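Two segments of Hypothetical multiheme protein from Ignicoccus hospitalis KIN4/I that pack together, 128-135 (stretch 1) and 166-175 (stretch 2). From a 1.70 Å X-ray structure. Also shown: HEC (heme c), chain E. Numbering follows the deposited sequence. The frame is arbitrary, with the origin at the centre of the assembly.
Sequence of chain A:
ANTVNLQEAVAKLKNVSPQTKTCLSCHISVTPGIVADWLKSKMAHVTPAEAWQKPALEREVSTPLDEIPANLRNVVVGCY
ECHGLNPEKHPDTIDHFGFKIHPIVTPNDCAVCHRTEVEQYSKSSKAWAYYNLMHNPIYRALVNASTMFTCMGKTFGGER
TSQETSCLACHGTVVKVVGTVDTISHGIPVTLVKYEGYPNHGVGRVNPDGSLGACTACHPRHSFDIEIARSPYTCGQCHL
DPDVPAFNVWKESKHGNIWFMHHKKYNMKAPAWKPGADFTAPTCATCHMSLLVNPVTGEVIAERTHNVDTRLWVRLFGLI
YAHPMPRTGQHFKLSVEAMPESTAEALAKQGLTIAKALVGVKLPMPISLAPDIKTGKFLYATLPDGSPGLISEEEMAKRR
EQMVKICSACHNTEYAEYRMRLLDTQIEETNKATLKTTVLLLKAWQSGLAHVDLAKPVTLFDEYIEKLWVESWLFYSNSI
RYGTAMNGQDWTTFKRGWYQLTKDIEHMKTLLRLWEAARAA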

ATOM      1  N   TRP A 128      -9.128  23.056 -14.718  1.00 20.81           N
ATOM      2  CA  TRP A 128      -8.506  24.282 -14.234  1.00 21.69           C
ATOM      3  C   TRP A 128      -7.438  24.052 -13.175  1.00 18.53           C
ATOM      4  O   TRP A 128      -6.972  25.011 -12.541  1.00 20.31           O
ATOM      5  CB  TRP A 128      -9.598  25.231 -13.704  1.00 25.04           C
ATOM      6  CG  TRP A 128     -10.448  25.773 -14.812  1.00 25.79           C
ATOM      7  CD1 TRP A 128     -11.664  25.302 -15.225  1.00 25.97           C
ATOM      8  CD2 TRP A 128     -10.122  26.864 -15.683  1.00 24.83           C
ATOM      9  NE1 TRP A 128     -12.119  26.044 -16.295  1.00 27.06           N
ATOM     10  CE2 TRP A 128     -11.191  27.008 -16.593  1.00 27.20           C
ATOM     11  CE3 TRP A 128      -9.032  27.734 -15.779  1.00 27.31           C
ATOM     12  CZ2 TRP A 128     -11.200  27.987 -17.583  1.00 30.09           C
ATOM     13  CZ3 TRP A 128      -9.045  28.712 -16.765  1.00 28.76           C
ATOM     14  CH2 TRP A 128     -10.124  28.830 -17.650  1.00 30.55           C
ATOM     15  N   ALA A 129      -7.028  22.792 -13.009  1.00 21.90           N
ATOM     16  CA  ALA A 129      -6.182  22.380 -11.889  1.00 23.21           C
ATOM     17  C   ALA A 129      -4.821  23.066 -11.846  1.00 26.64           C
ATOM     18  O   ALA A 129      -4.305  23.331 -10.767  1.00 24.95           O
ATOM     19  CB  ALA A 129      -6.005  20.838 -11.853  1.00 23.76           C
ATOM     20  N   TYR A 130      -4.227  23.352 -13.004  1.00 22.29           N
ATOM     21  CA  TYR A 130      -2.961  24.078 -12.986  1.00 22.11           C
ATOM     22  C   TYR A 130      -3.151  25.488 -12.426  1.00 21.47           C
ATOM     23  O   TYR A 130      -2.388  25.919 -11.565  1.00 23.15           O
ATOM     24  CB  TYR A 130      -2.292  24.133 -14.375  1.00 23.17           C
ATOM     25  CG  TYR A 130      -1.068  25.028 -14.400  1.00 23.36           C
ATOM     26  CD1 TYR A 130       0.193  24.520 -14.091  1.00 24.13           C
ATOM     27  CD2 TYR A 130      -1.171  26.386 -14.726  1.00 22.43           C
ATOM     28  CE1 TYR A 130       1.306  25.332 -14.107  1.00 24.29           C
ATOM     29  CE2 TYR A 130      -0.058  27.213 -14.734  1.00 22.52           C
ATOM     30  CZ  TYR A 130       1.178  26.677 -14.432  1.00 27.46           C
ATOM     31  OH  TYR A 130       2.280  27.497 -14.450  1.00 28.42           O
ATOM     32  N   TYR A 131      -4.162  26.207 -12.915  1.00 22.07           N
ATOM     33  CA  TYR A 131      -4.422  27.557 -12.431  1.00 22.40           C
ATOM     34  C   TYR A 131      -4.910  27.585 -10.984  1.00 22.75           C
ATOM     35  O   TYR A 131      -4.519  28.464 -10.201  1.00 23.19           O
ATOM     36  CB  TYR A 131      -5.376  28.298 -13.378  1.00 20.18           C
ATOM     37  CG  TYR A 131      -4.758  28.429 -14.743  1.00 21.83           C
ATOM     38  CD1 TYR A 131      -3.763  29.373 -14.985  1.00 30.71           C
ATOM     39  CD2 TYR A 131      -5.124  27.578 -15.776  1.00 22.95           C
ATOM     40  CE1 TYR A 131      -3.175  29.487 -16.233  1.00 35.62           C
ATOM     41  CE2 TYR A 131      -4.536  27.680 -17.026  1.00 26.83           C
ATOM     42  CZ  TYR A 131      -3.567  28.632 -17.249  1.00 36.14           C
ATOM     43  OH  TYR A 131      -2.988  28.724 -18.491  1.00 34.47           O
ATOM     44  N   ASN A 132      -5.739  26.614 -10.624  1.00 19.13           N
ATOM     45  CA  ASN A 132      -6.200  26.506  -9.232  1.00 23.37           C
ATOM     46  C   ASN A 132      -5.044  26.419  -8.251  1.00 21.25           C
ATOM     47  O   ASN A 132      -5.075  27.031  -7.182  1.00 23.55           O
ATOM     48  CB  ASN A 132      -7.152  25.326  -9.046  1.00 21.46           C
ATOM     49  CG  ASN A 132      -8.509  25.562  -9.693  1.00 24.46           C
ATOM     50  OD1 ASN A 132      -8.876  26.697  -9.977  1.00 21.66           O
ATOM     51  ND2 ASN A 132      -9.251  24.482  -9.941  1.00 25.50           N
ATOM     52  N   LEU A 133      -4.009  25.677  -8.638  1.00 22.83           N
ATOM     53  CA  LEU A 133      -2.826  25.507  -7.814  1.00 24.43           C
ATOM     54  C   LEU A 133      -1.835  26.652  -7.982  1.00 25.31           C
ATOM     55  O   LEU A 133      -1.446  27.302  -7.012  1.00 26.58           O
ATOM     56  CB  LEU A 133      -2.123  24.182  -8.161  1.00 20.54           C
ATOM     57  CG  LEU A 133      -0.920  23.861  -7.284  1.00 23.51           C
ATOM     58  CD1 LEU A 133      -1.397  23.800  -5.846  1.00 23.92           C
ATOM     59  CD2 LEU A 133      -0.281  22.545  -7.703  1.00 26.33           C
ATOM     60  N   MET A 134      -1.429  26.904  -9.221  1.00 24.09           N
ATOM     61  CA  MET A 134      -0.243  27.719  -9.460  1.00 30.63           C
ATOM     62  C   MET A 134      -0.522  29.217  -9.528  1.00 27.64           C
ATOM     63  O   MET A 134       0.352  30.026  -9.245  1.00 28.24           O
ATOM     64  CB  MET A 134       0.494  27.226 -10.708  1.00 26.05           C
ATOM     65  CG  MET A 134       0.990  25.782 -10.541  1.00 27.89           C
ATOM     66  SD  MET A 134       2.433  25.636  -9.453  1.00 27.10           S
ATOM     67  CE  MET A 134       3.750  26.086 -10.601  1.00 25.04           C
ATOM     68  N   HIS A 135      -1.751  29.576  -9.881  1.00 26.83           N
ATOM     69  CA  HIS A 135      -2.148  30.979  -9.932  1.00 25.67           C
ATOM     70  C   HIS A 135      -2.931  31.425  -8.697  1.00 31.34           C
ATOM     71  O   HIS A 135      -3.545  32.490  -8.688  1.00 31.32           O
ATOM     72  CB  HIS A 135      -2.936  31.268 -11.207  1.00 28.43           C
ATOM     73  CG  HIS A 135      -2.074  31.352 -12.426  1.00 37.53           C
ATOM     74  ND1 HIS A 135      -2.297  32.263 -13.435  1.00 41.13           N
ATOM     75  CD2 HIS A 135      -0.973  30.652 -12.788  1.00 42.84           C
ATOM     76  CE1 HIS A 135      -1.374  32.117 -14.369  1.00 44.96           C
ATOM     77  NE2 HIS A 135      -0.558  31.145 -14.003  1.00 40.98           N
ATOM     78  N   SER A 166       6.709  16.569  -9.167  1.00 21.80           N
ATOM     79  CA  SER A 166       5.828  16.432  -7.994  1.00 19.74           C
ATOM     80  C   SER A 166       4.407  16.952  -8.232  1.00 19.86           C
ATOM     81  O   SER A 166       3.622  16.285  -8.908  1.00 19.82           O
ATOM     82  CB  SER A 166       6.460  17.043  -6.730  1.00 22.38           C
ATOM     83  OG  SER A 166       6.811  18.396  -6.885  1.00 23.30           O
ATOM     84  N   CYS A 167       4.089  18.136  -7.724  1.00 18.00           N
ATOM     85  CA  CYS A 167       2.703  18.647  -7.817  1.00 19.23           C
ATOM     86  C   CYS A 167       2.168  18.613  -9.239  1.00 22.92           C
ATOM     87  O   CYS A 167       1.026  18.226  -9.457  1.00 22.35           O
ATOM     88  CB  CYS A 167       2.563  20.080  -7.336  1.00 22.41           C
ATOM     89  SG  CYS A 167       3.615  20.631  -6.021  1.00 25.23           S
ATOM     90  N   LEU A 168       2.981  19.034 -10.213  1.00 19.84           N
ATOM     91  CA  LEU A 168       2.450  19.191 -11.564  1.00 19.91           C
ATOM     92  C   LEU A 168       2.226  17.869 -12.292  1.00 19.85           C
ATOM     93  O   LEU A 168       1.527  17.828 -13.301  1.00 21.25           O
ATOM     94  CB  LEU A 168       3.321  20.152 -12.385  1.00 20.24           C
ATOM     95  CG  LEU A 168       3.528  21.474 -11.646  1.00 18.22           C
ATOM     96  CD1 LEU A 168       4.328  22.436 -12.509  1.00 24.81           C
ATOM     97  CD2 LEU A 168       2.181  22.111 -11.258  1.00 23.47           C
ATOM     98  N   ALA A 169       2.800  16.779 -11.782  1.00 21.76           N
ATOM     99  CA  ALA A 169       2.528  15.462 -12.356  1.00 20.60           C
ATOM    100  C   ALA A 169       1.038  15.101 -12.247  1.00 23.55           C
ATOM    101  O   ALA A 169       0.473  14.429 -13.115  1.00 25.27           O
ATOM    102  CB  ALA A 169       3.382  14.385 -11.675  1.00 21.28           C
ATOM    103  N   CYS A 170       0.398  15.521 -11.165  1.00 23.07           N
ATOM    104  CA  CYS A 170      -1.025  15.241 -11.025  1.00 17.64           C
ATOM    105  C   CYS A 170      -1.899  16.378 -11.473  1.00 16.86           C
ATOM    106  O   CYS A 170      -2.937  16.142 -12.081  1.00 20.12           O
ATOM    107  CB  CYS A 170      -1.368  14.940  -9.585  1.00 17.44           C
ATOM    108  SG  CYS A 170      -0.416  13.478  -9.114  1.00 27.23           S
ATOM    109  N   HIS A 171      -1.488  17.599 -11.138  1.00 16.39           N
ATOM    110  CA  HIS A 171      -2.275  18.790 -11.456  1.00 18.49           C
ATOM    111  C   HIS A 171      -2.167  19.229 -12.923  1.00 18.65           C
ATOM    112  O   HIS A 171      -3.094  19.844 -13.457  1.00 21.86           O
ATOM    113  CB  HIS A 171      -1.865  19.968 -10.549  1.00 20.17           C
ATOM    114  CG  HIS A 171      -2.368  19.850  -9.142  1.00 23.34           C
ATOM    115  ND1 HIS A 171      -3.448  20.574  -8.675  1.00 19.85           N
ATOM    116  CD2 HIS A 171      -1.939  19.096  -8.099  1.00 23.11           C
ATOM    117  CE1 HIS A 171      -3.663  20.268  -7.409  1.00 20.42           C
ATOM    118  NE2 HIS A 171      -2.760  19.380  -7.038  1.00 21.04           N
ATOM    119  N   GLY A 172      -1.035  18.945 -13.560  1.00 18.86           N
ATOM    120  CA  GLY A 172      -0.818  19.403 -14.936  1.00 18.96           C
ATOM    121  C   GLY A 172       0.274  20.445 -15.044  1.00 20.02           C
ATOM    122  O   GLY A 172       0.477  21.244 -14.119  1.00 20.99           O
ATOM    123  N   THR A 173       0.992  20.424 -16.170  1.00 21.14           N
ATOM    124  CA  THR A 173       2.008  21.420 -16.472  1.00 21.72           C
ATOM    125  C   THR A 173       1.478  22.364 -17.543  1.00 25.22           C
ATOM    126  O   THR A 173       0.409  22.146 -18.107  1.00 22.91           O
ATOM    127  CB  THR A 173       3.270  20.770 -17.088  1.00 19.06           C
ATOM    128  OG1 THR A 173       2.862  19.918 -18.175  1.00 21.32           O
ATOM    129  CG2 THR A 173       4.038  19.956 -16.059  1.00 19.43           C
ATOM    130  N   VAL A 174       2.249  23.404 -17.833  1.00 23.42           N
ATOM    131  CA  VAL A 174       2.019  24.213 -19.033  1.00 23.12           C
ATOM    132  C   VAL A 174       2.982  23.708 -20.115  1.00 24.78           C
ATOM    133  O   VAL A 174       4.194  23.700 -19.922  1.00 26.10           O
ATOM    134  CB  VAL A 174       2.280  25.698 -18.767  1.00 27.45           C
ATOM    135  CG1 VAL A 174       2.288  26.496 -20.085  1.00 25.95           C
ATOM    136  CG2 VAL A 174       1.238  26.245 -17.820  1.00 26.25           C
ATOM    137  N   VAL A 175       2.429  23.234 -21.225  1.00 23.23           N
ATOM    138  CA  VAL A 175       3.231  22.698 -22.302  1.00 23.28           C
ATOM    139  C   VAL A 175       3.648  23.844 -23.234  1.00 20.57           C
ATOM    140  O   VAL A 175       2.813  24.629 -23.701  1.00 24.45           O
ATOM    141  CB  VAL A 175       2.460  21.623 -23.099  1.00 25.09           C
ATOM    142  CG1 VAL A 175       3.333  21.078 -24.235  1.00 24.34           C
ATOM    143  CG2 VAL A 175       1.985  20.491 -22.167  1.00 22.36           C
TER
HETATM  144 FE   HEC E 604      -2.623  18.502  -4.990  1.00 22.23          FE
HETATM  145  CHA HEC E 604      -5.992  19.347  -4.742  1.00 22.11           C
HETATM  146  CHB HEC E 604      -1.847  21.462  -3.460  1.00 23.62           C
HETATM  147  CHC HEC E 604       0.712  17.654  -5.010  1.00 22.02           C
HETATM  148  CHD HEC E 604      -3.443  15.361  -5.984  1.00 21.50           C
HETATM  149  NA  HEC E 604      -3.730  20.058  -4.207  1.00 21.18           N
HETATM  150  C1A HEC E 604      -5.083  20.277  -4.308  1.00 22.34           C
HETATM  151  C2A HEC E 604      -5.360  21.635  -3.881  1.00 24.42           C
HETATM  152  C3A HEC E 604      -4.201  22.186  -3.527  1.00 22.53           C
HETATM  153  C4A HEC E 604      -3.164  21.213  -3.717  1.00 20.31           C
HETATM  154  CMA HEC E 604      -3.921  23.601  -2.980  1.00 23.44           C
HETATM  155  CAA HEC E 604      -6.743  22.326  -3.862  1.00 21.68           C
HETATM  156  CBA HEC E 604      -6.757  23.200  -5.122  1.00 26.48           C
HETATM  157  CGA HEC E 604      -8.085  23.887  -5.350  1.00 33.65           C
HETATM  158  O1A HEC E 604      -8.145  25.140  -5.246  1.00 33.68           O
HETATM  159  O2A HEC E 604      -9.078  23.180  -5.638  1.00 38.47           O
HETATM  160  NB  HEC E 604      -0.947  19.394  -4.389  1.00 21.03           N
HETATM  161  C1B HEC E 604      -0.821  20.600  -3.743  1.00 21.52           C
HETATM  162  C2B HEC E 604       0.570  20.880  -3.503  1.00 22.39           C
HETATM  163  C3B HEC E 604       1.255  19.788  -3.866  1.00 29.80           C
HETATM  164  C4B HEC E 604       0.331  18.870  -4.489  1.00 24.89           C
HETATM  165  CMB HEC E 604       1.063  22.125  -2.724  1.00 23.55           C
HETATM  166  CAB HEC E 604       2.751  19.411  -3.767  1.00 33.33           C
HETATM  167  CBB HEC E 604       3.659  20.117  -2.737  1.00 28.77           C
HETATM  168  NC  HEC E 604      -1.544  16.861  -5.346  1.00 22.68           N
HETATM  169  C1C HEC E 604      -0.179  16.702  -5.422  1.00 25.59           C
HETATM  170  C2C HEC E 604       0.112  15.476  -6.137  1.00 20.99           C
HETATM  171  C3C HEC E 604      -1.070  14.846  -6.210  1.00 25.19           C
HETATM  172  C4C HEC E 604      -2.120  15.719  -5.839  1.00 23.18           C
HETATM  173  CMC HEC E 604       1.551  14.903  -6.230  1.00 22.13           C
HETATM  174  CAC HEC E 604      -1.559  13.493  -6.697  1.00 33.20           C
HETATM  175  CBC HEC E 604      -0.741  12.354  -6.016  1.00 34.75           C
HETATM  176  ND  HEC E 604      -4.427  17.514  -5.323  1.00 22.53           N
HETATM  177  C1D HEC E 604      -4.514  16.189  -5.711  1.00 23.04           C
HETATM  178  C2D HEC E 604      -5.898  15.801  -5.752  1.00 20.20           C
HETATM  179  C3D HEC E 604      -6.695  17.034  -5.350  1.00 20.18           C
HETATM  180  C4D HEC E 604      -5.703  18.050  -5.103  1.00 23.51           C
HETATM  181  CMD HEC E 604      -6.453  14.424  -6.125  1.00 23.29           C
HETATM  182  CAD HEC E 604      -8.229  17.163  -5.195  1.00 19.44           C
HETATM  183  CBD HEC E 604      -8.596  16.479  -3.881  1.00 22.34           C
HETATM  184  CGD HEC E 604     -10.033  16.734  -3.514  1.00 21.28           C
HETATM  185  O1D HEC E 604     -10.560  15.975  -2.662  1.00 23.69           O
HETATM  186  O2D HEC E 604     -10.653  17.673  -4.059  1.00 22.44           O
HETATM  187  O   HOH W   1      -2.759  17.432  -2.716  1.00 31.95           O

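The two stretches belong to one chain, with touching residues at least 34 positions apart in sequence, and each contributes a short helix, 129–134 in the first and one ending at His-171 in the second. Their N-to-C directions differ by 143°, closer to antiparallel than parallel, and their axes come no nearer than 9.8 Å. The backbones draw together at the start of the first helix and the end of the second: the CA atoms of Ala-129 and His-171 are 5.3 Å apart, those of Tyr-130 and Gly-172 5.5 Å. Each helix keeps its backbone hydrogen bonds to itself, Leu-133 N to Ala-129 O (3.2 Å) in one and Gly-172 N to Leu-168 O (2.8 Å) in the other. No hydrogen bond crosses the contact, and most of the closest side-chain contacts are apolar.

Gly-172 leaves the helix with a positive phi of 113°. At its backbone angles a CB would be jammed against the carbonyl oxygen of His-171, so the conformation by itself calls for glycine. The turn leads the chain past Tyr-130, whose ring is bordered in two distinct ways. Val-174 CG2 sits over one face, 3.6 Å from the centroid of the Tyr-130 ring and 21° off the normal, a CH-pi contact. At the edge, Gly-172 O approaches Tyr-130 CD1 to 3.3 Å; this carbonyl oxygen is buried without a hydrogen-bonding partner anywhere in the model. The tyrosine hydroxyl, by contrast, is satisfied elsewhere in the structure.

The second ring is that of His-171, whose NE2 binds the heme FE at 2.2 Å; residues of stretch 1 pack against this heme-ligating histidine. Leu-133 CD2 lies over one face of the His-171 imidazole, 3.7 Å from the ring centroid and only 11° off the normal, so the methyl group is almost directly above the ring. Leu-133 CD2 also lies 3.8 Å from Cys-167 CB, while Leu-133 CD1 reaches the heme itself, 3.4 Å from HEC CHB. One leucine thus packs against ligand, porphyrin and a cysteine that anchors it, since Cys-167 and Cys-170 are both covalently attached to the heme. Ala-129 points its CB toward stretch 2, where Ala-129 CB lies 3.5 Å from His-171 O.

Leu-168 completes the apolar cluster. Its CA-to-CB bond points sideways, but the end of the side chain comes nearer, and Leu-168 CD2 meets Met-134 CG at 3.9 Å and Tyr-130 CD1 at 4.2 Å. The contact buries 431 Å², both sides summed, without a hydrogen bond between the stretches.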